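Inulin fructotransferase (Bacillus sp. snu-7, PDB 2INU) cleaves inulin from the chain end by intramolecular fructosyl transfer, releasing the cyclic disaccharide difructose anhydride III. Local coordinates at the interface of chains A and B. Coordinates in Å, arbitrary orientation; residue numbers count along the deposited sequence, not the author numbering. Chains: chain A/B, Inulin fructotransferase.

Contact 1: the interface of chains A and B. Residues chain A 141, 174, 196, 198; chain B 142, 199, 222.
A:Arg196, A:Asn198 and A:His174 converge on the carboxylate of B:Asp199, and this is the tightly packed part of the contact. The amide nitrogen ND2 of A:Asn198 gives OD2 of B:Asp199 a hydrogen bond of 3.2 Å. The two groups meet tip to tip, with the donor well above the carboxylate plane; a chi1 of 72°, CG between the backbone N and the carbonyl carbon, brings the amide tip to this oxygen, which lies 26° out of the amide plane. On the other oxygen, OD1, A:Arg196 NH1 forms a salt bridge at 3.0 Å, but its N-H points away, so the attraction is ionic without a hydrogen bond. The same NH1 sits over the centre of the A:His174 ring, whose NE2 comes to 3.4 Å from B:Asp199 OD2. An alanine in place of A:Arg196 would probably leave OD1 without its cationic mate and remove the group that lies over the A:His174 ring. The pairing of A:Arg141 with B:Asp142 is looser: NH1 to OD1 is 3.5 Å, a weak bond between planes 87° apart. Water 2 does much of the joining, lying 2.8 Å from A:Arg141 NH2 and 2.8 Å from B:Asp142 OD1. Water 1 similarly links A:Arg196 NH1 to the backbone O of B:Asp199. In the right-handed parallel beta-helix, chain A contributes strands 139-141, 174-176 and 196-198, while B:Asp142, B:Asp199 and B:Gly222 occupy turns directly after strands.

Contact 2: the interface of chains A and B. Residues chain A 241, 264-266, 288; chain B 271, 295, 297, 333, 335.
A:Arg264 lies across B:His295 and B:Arg297, and its side chain can be traced atom by atom along the partner. CB rests 3.4 Å from NE2 of the B:His295 imidazole. CG also borders NE2 and, further off, approaches the methyl CB of B:Ala335; it is placed beside the backbone N and anti to the carbonyl carbon (chi1 -63°), after which the chain bends at chi2. CD comes to 4.2 Å from the central carbon CZ of B:Arg297. NE faces B:Arg297 too, lying over its guanidinium toward the rim, and donates to A:Glu288 OE1 at 3.1 Å, nearly straight at 161° and in its own guanidinium plane, although the oxygen is met from above the carboxylate plane. CZ lies 3.7 Å from B:Arg297 NH2, which sits over the centre of the guanidinium. At the tip, NH1 and NH2 face the same B:Arg297 NH2 more distantly, and NH2 adds a weak bond to A:Glu288 OE1. The two guanidinium planes are only 14° apart, so two probably cationic groups lie face to face, and A:Glu288, salt-bridged to one arginine and water-linked to the other, is likely to ease the repulsion.

The B:His295 ring is flanked by carbonyls, with A:Arg264 O over one face and B:Leu333 O over the other. Further along, the CA of A:Gly241 lies over the rim of the B:Arg271 guanidinium, 3.4 Å from its CZ. No direct hydrogen bond joins the chains in this patch. Water 3, 2.8 Å from A:Arg264 O, is held by B:Arg271 NE. Water 4 lies 2.7 Å from both A:Glu288 OE1 and B:Arg297 NH1.

Contact 1: the interface of chains A and B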
# COMPACT_ATOMS: atom_id res chain seq x y z
N ARG A 141 5.96 -0.83 16.17
CA ARG A 141 6.26 -1.62 14.99
C ARG A 141 7.15 -2.84 15.12
O ARG A 141 7.98 -2.97 16.03
CB ARG A 141 6.86 -0.71 13.93
CG ARG A 141 8.29 -0.32 14.20
CD ARG A 141 8.79 0.69 13.20
NE ARG A 141 8.78 0.15 11.85
CZ ARG A 141 9.03 0.88 10.76
NH1 ARG A 141 9.30 2.18 10.89
NH2 ARG A 141 9.01 0.33 9.56
N HIS A 174 1.29 5.72 14.19
CA HIS A 174 1.69 4.78 13.15
C HIS A 174 1.85 3.39 13.75
O HIS A 174 2.63 3.19 14.69
CB HIS A 174 3.02 5.25 12.54
CG HIS A 174 3.43 4.50 11.32
ND1 HIS A 174 2.54 3.81 10.52
CD2 HIS A 174 4.64 4.37 10.72
CE1 HIS A 174 3.19 3.29 9.49
NE2 HIS A 174 4.46 3.61 9.59
N ARG A 196 -2.47 5.69 11.00
CA ARG A 196 -2.13 4.77 9.96
C ARG A 196 -1.83 3.40 10.52
O ARG A 196 -0.98 3.23 11.40
CB ARG A 196 -0.94 5.25 9.17
CG ARG A 196 -0.74 4.44 7.91
CD ARG A 196 0.55 4.83 7.31
NE ARG A 196 0.58 6.27 7.13
CZ ARG A 196 1.67 7.01 7.34
NH1 ARG A 196 2.80 6.44 7.73
NH2 ARG A 196 1.62 8.32 7.14
N ASN A 198 -1.02 -0.15 8.85
CA ASN A 198 -0.63 -0.77 7.58
C ASN A 198 0.44 -1.85 7.74
O ASN A 198 1.29 -1.78 8.63
CB ASN A 198 -0.10 0.30 6.63
CG ASN A 198 1.26 0.82 7.05
OD1 ASN A 198 1.41 1.38 8.14
ND2 ASN A 198 2.27 0.62 6.19
N ASP B 142 12.16 7.19 7.89
CA ASP B 142 11.80 7.29 9.30
C ASP B 142 12.42 8.40 10.16
O ASP B 142 12.81 8.17 11.29
CB ASP B 142 12.03 5.93 9.95
CG ASP B 142 11.37 4.81 9.16
OD1 ASP B 142 10.15 4.90 8.88
OD2 ASP B 142 12.06 3.84 8.81
N ASP B 199 4.06 5.67 2.56
CA ASP B 199 4.00 5.63 4.02
C ASP B 199 4.62 6.88 4.68
O ASP B 199 5.34 6.76 5.68
CB ASP B 199 4.71 4.37 4.52
CG ASP B 199 3.99 3.72 5.67
OD1 ASP B 199 2.81 4.05 5.93
OD2 ASP B 199 4.60 2.84 6.33
N GLY B 222 -0.02 5.21 0.01
CA GLY B 222 -0.04 5.17 1.47
C GLY B 222 0.40 6.43 2.20
O GLY B 222 0.75 6.37 3.38
O HOH W 1 5.27 8.50 8.34
O HOH W 2 9.75 2.39 7.80

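Contact 2: the interface of chains A and B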
# COMPACT_ATOMS: atom_id res chain seq x y z
N GLY A 241 -13.40 10.54 6.32
CA GLY A 241 -12.17 10.45 5.55
C GLY A 241 -11.38 9.16 5.72
O GLY A 241 -10.20 9.10 5.37
N ARG A 264 -18.43 9.90 4.42
CA ARG A 264 -17.41 10.13 3.41
C ARG A 264 -16.16 9.26 3.55
O ARG A 264 -15.04 9.76 3.41
CB ARG A 264 -16.96 11.59 3.41
CG ARG A 264 -18.03 12.57 3.06
CD ARG A 264 -18.26 13.53 4.20
NE ARG A 264 -19.64 14.01 4.19
CZ ARG A 264 -20.29 14.49 5.24
NH1 ARG A 264 -19.69 14.55 6.41
NH2 ARG A 264 -21.55 14.87 5.12
N CYS A 265 -16.34 7.98 3.82
CA CYS A 265 -15.18 7.10 3.95
C CYS A 265 -15.12 6.26 2.69
O CYS A 265 -16.08 6.27 1.89
CB CYS A 265 -15.30 6.20 5.18
SG CYS A 265 -15.31 7.09 6.75
N SER A 266 -14.02 5.54 2.49
CA SER A 266 -13.90 4.72 1.29
C SER A 266 -13.31 3.35 1.57
O SER A 266 -12.33 3.21 2.31
CB SER A 266 -13.04 5.45 0.25
OG SER A 266 -12.73 4.60 -0.83
N GLU A 288 -22.71 9.05 2.40
CA GLU A 288 -21.75 9.33 1.35
C GLU A 288 -20.44 8.52 1.29
O GLU A 288 -19.36 9.09 1.10
CB GLU A 288 -21.45 10.83 1.38
CG GLU A 288 -22.71 11.66 1.15
CD GLU A 288 -22.72 13.00 1.88
OE1 GLU A 288 -21.69 13.70 1.86
OE2 GLU A 288 -23.76 13.34 2.48
N ARG B 271 -8.33 9.18 -1.24
CA ARG B 271 -9.28 9.97 -0.47
C ARG B 271 -8.83 11.42 -0.59
O ARG B 271 -7.75 11.77 -0.11
CB ARG B 271 -9.27 9.55 1.00
CG ARG B 271 -10.30 10.30 1.89
CD ARG B 271 -9.76 11.63 2.40
NE ARG B 271 -10.77 12.36 3.17
CZ ARG B 271 -10.50 13.12 4.23
NH1 ARG B 271 -9.25 13.26 4.65
NH2 ARG B 271 -11.48 13.75 4.86
N HIS B 295 -12.47 9.04 -3.70
CA HIS B 295 -13.51 9.76 -2.98
C HIS B 295 -13.09 11.21 -3.00
O HIS B 295 -12.05 11.57 -2.46
CB HIS B 295 -13.66 9.28 -1.54
CG HIS B 295 -14.83 9.88 -0.84
ND1 HIS B 295 -15.98 9.17 -0.56
CD2 HIS B 295 -15.07 11.16 -0.43
CE1 HIS B 295 -16.88 9.98 -0.02
NE2 HIS B 295 -16.34 11.19 0.07
N ARG B 297 -14.12 14.96 -1.97
CA ARG B 297 -14.93 15.80 -1.11
C ARG B 297 -14.47 17.25 -1.08
O ARG B 297 -13.39 17.57 -0.59
CB ARG B 297 -14.97 15.22 0.31
CG ARG B 297 -15.19 16.24 1.42
CD ARG B 297 -16.48 16.99 1.25
NE ARG B 297 -17.12 17.28 2.53
CZ ARG B 297 -18.43 17.41 2.69
NH1 ARG B 297 -19.25 17.28 1.66
NH2 ARG B 297 -18.92 17.66 3.90
N LEU B 333 -16.73 9.05 -6.20
CA LEU B 333 -17.84 9.58 -5.41
C LEU B 333 -17.55 11.03 -5.04
O LEU B 333 -16.57 11.32 -4.35
CB LEU B 333 -18.07 8.74 -4.14
CG LEU B 333 -19.41 8.93 -3.41
CD1 LEU B 333 -19.58 7.86 -2.34
CD2 LEU B 333 -19.51 10.32 -2.79
N ALA B 335 -18.61 14.37 -3.05
CA ALA B 335 -19.40 14.89 -1.93
C ALA B 335 -19.09 16.38 -1.85
O ALA B 335 -18.01 16.78 -1.42
CB ALA B 335 -19.00 14.20 -0.64
O HOH W 3 -13.81 12.19 2.85
O HOH W 4 -21.78 16.38 1.53

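The centres of contact 1 and contact 2, taken over their C-alpha atoms, are about 21 Å apart along the same interface, and they share no residue. The chains exchange roles between them: in contact 1 chain A offers strand residues to loops of chain B, whereas in contact 2 loop residues of chain A lie mainly against strands 271-274, 295-299 and 332-337 of chain B. The two beta-helices run side by side over several rungs, with direct ionic pairs in contact 1 and van der Waals packing and water bridges in contact 2. The interface departs from exact two-fold symmetry, as fits the deposited trimer, which is plausibly the working assembly.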